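Local structure of uncharacterized protein YP_928783.1 (Shewanella amazonensis SB2B, 3KE2) at residues A[22-27]-A[100-105]. The protein is of unknown function but carries a winged helix-turn-helix domain, consistent with a role in binding DNA. Residues are numbered along the deposited sequence; the frame is centred on the assembly and turned at random.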
loop_
_atom_site.group_PDB
_atom_site.type_symbol
_atom_site.label_atom_id
_atom_site.label_comp_id
_atom_site.label_asym_id
_atom_site.label_seq_id
_atom_site.Cartn_x
_atom_site.Cartn_y
_atom_site.Cartn_z
ATOM N N LYS A 22 2.813 5.416 5.988
ATOM C CA LYS A 22 4.009 4.819 5.408
ATOM C C LYS A 22 4.319 5.520 4.105
ATOM O O LYS A 22 5.476 5.815 3.843
ATOM C CB LYS A 22 3.879 3.295 5.202
ATOM C CG LYS A 22 3.392 2.504 6.451
ATOM C CD LYS A 22 3.305 0.972 6.194
ATOM C CE LYS A 22 2.197 0.258 7.049
ATOM N NZ LYS A 22 2.290 0.446 8.515
ATOM N N LEU A 23 3.309 5.823 3.292
ATOM C CA LEU A 23 3.585 6.502 2.009
ATOM C C LEU A 23 4.107 7.906 2.184
ATOM O O LEU A 23 4.930 8.379 1.384
ATOM C CB LEU A 23 2.357 6.539 1.097
ATOM C CG LEU A 23 2.127 5.397 0.117
ATOM C CD1 LEU A 23 2.441 4.066 0.687
ATOM C CD2 LEU A 23 0.665 5.479 -0.341
ATOM N N TYR A 24 3.619 8.571 3.229
ATOM C CA TYR A 24 4.012 9.949 3.519
ATOM C C TYR A 24 5.461 9.984 3.972
ATOM O O TYR A 24 6.253 10.840 3.513
ATOM C CB TYR A 24 3.102 10.582 4.574
ATOM C CG TYR A 24 3.399 12.040 4.794
ATOM C CD1 TYR A 24 3.060 12.990 3.841
ATOM C CD2 TYR A 24 4.003 12.475 5.947
ATOM C CE1 TYR A 24 3.342 14.355 4.037
ATOM C CE2 TYR A 24 4.286 13.820 6.149
ATOM C CZ TYR A 24 3.955 14.755 5.191
ATOM O OH TYR A 24 4.237 16.094 5.421
ATOM N N LEU A 25 5.817 9.072 4.875
ATOM C CA LEU A 25 7.204 9.019 5.340
ATOM C C LEU A 25 8.125 8.744 4.146
ATOM O O LEU A 25 9.122 9.444 3.925
ATOM C CB LEU A 25 7.388 7.966 6.411
ATOM C CG LEU A 25 6.825 8.308 7.757
ATOM C CD1 LEU A 25 7.147 7.192 8.722
ATOM C CD2 LEU A 25 7.452 9.595 8.189
ATOM N N ALA A 26 7.744 7.757 3.352
ATOM C CA ALA A 26 8.530 7.389 2.208
ATOM C C ALA A 26 8.718 8.589 1.294
ATOM O O ALA A 26 9.784 8.765 0.722
ATOM C CB ALA A 26 7.862 6.240 1.464
ATOM N N HIS A 27 7.684 9.404 1.136
ATOM C CA HIS A 27 7.782 10.609 0.287
ATOM C C HIS A 27 8.784 11.586 0.905
ATOM O O HIS A 27 9.652 12.085 0.217
ATOM C CB HIS A 27 6.385 11.227 0.092
ATOM C CG HIS A 27 6.364 12.558 -0.598
ATOM N ND1 HIS A 27 6.265 12.689 -1.971
ATOM C CD2 HIS A 27 6.352 13.820 -0.097
ATOM C CE1 HIS A 27 6.225 13.975 -2.286
ATOM N NE2 HIS A 27 6.272 14.682 -1.167
ATOM N N SER A 100 -2.850 16.533 5.965
ATOM C CA SER A 100 -3.960 16.919 6.818
ATOM C C SER A 100 -4.533 15.699 7.568
ATOM O O SER A 100 -4.537 15.663 8.797
ATOM C CB SER A 100 -5.058 17.574 5.999
ATOM O OG SER A 100 -6.163 17.875 6.832
ATOM N N LEU A 101 -4.992 14.701 6.818
ATOM C CA LEU A 101 -5.578 13.495 7.420
ATOM C C LEU A 101 -4.703 12.891 8.520
ATOM O O LEU A 101 -5.217 12.425 9.522
ATOM C CB LEU A 101 -5.814 12.431 6.351
ATOM C CG LEU A 101 -6.776 12.737 5.205
ATOM C CD1 LEU A 101 -6.608 11.676 4.122
ATOM C CD2 LEU A 101 -8.234 12.842 5.703
ATOM N N LEU A 102 -3.382 12.885 8.317
ATOM C CA LEU A 102 -2.442 12.306 9.302
ATOM C C LEU A 102 -2.198 13.199 10.513
ATOM O O LEU A 102 -1.636 12.739 11.512
ATOM C CB LEU A 102 -1.090 11.974 8.642
ATOM C CG LEU A 102 -0.987 10.751 7.708
ATOM C CD1 LEU A 102 0.278 10.813 6.846
ATOM C CD2 LEU A 102 -1.048 9.436 8.504
ATOM N N GLY A 103 -2.612 14.465 10.413
ATOM C CA GLY A 103 -2.426 15.447 11.485
ATOM C C GLY A 103 -0.971 15.883 11.660
ATOM O O GLY A 103 -0.534 16.204 12.777
ATOM N N VAL A 104 -0.214 15.915 10.561
ATOM C CA VAL A 104 1.196 16.289 10.643
ATOM C C VAL A 104 1.359 17.795 10.886
ATOM O O VAL A 104 0.881 18.648 10.115
ATOM C CB VAL A 104 1.993 15.828 9.407
ATOM C CG1 VAL A 104 3.419 16.351 9.462
ATOM C CG2 VAL A 104 2.001 14.318 9.338
ATOM N N ASP A 105 2.042 18.073 11.994
ATOM C CA ASP A 105 2.346 19.396 12.466
ATOM C C ASP A 105 3.871 19.582 12.429
ATOM O O ASP A 105 4.577 18.750 13.024
ATOM C CB ASP A 105 1.830 19.535 13.925
ATOM C CG ASP A 105 1.935 20.977 14.497
ATOM O OD1 ASP A 105 1.320 21.877 13.894
ATOM O OD2 ASP A 105 2.562 21.197 15.578
#
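Tyr24, on helix 14-31, meets Leu102 and Val104 at the close of helix 88-102, and its side chain shows how one aromatic residue can join a helix end to the turn that follows it. At the root, Tyr24 CB rests against Leu102 CD1 at 3.6 Å. The next atom, CG, lies 3.9 Å from Leu102 CD1, the branch that serves both. Farther out the ring passes to Val104: Tyr24 CE2 approaches Val104 CG2 at 4.0 Å, and Tyr24 OH comes to 4.1 Å from Val104 CG1. Leu102 CD1 and Val104 CG2 both lie obliquely to the ring, and the Val104 side chain comes from the direction opposite to that of Tyr24. With Tyr24 CG anti to the backbone N (chi1 -174°), the ring is carried past Leu102 CD1 to Val104. Gly103, with positive phi and two bonds back into the last helical turn, forms a Schellman motif, and beyond it Val104 points toward the same ring. Tyr24 also touches Lys99, Leu102 packs on Lys17 and Arg21 of helix 14-31, and Val104 on Met45. An alanine at Tyr24 keeps CB beside Leu102 but lacks the ring, and would probably leave a gap in front of the Val104 methyls. Leu102 and Val104 offer only methyl groups to the ring, so the contact joining the C-terminal end of helix 88-102 and its turn to helix 14-31 rests on shape and burial rather than directed bonds.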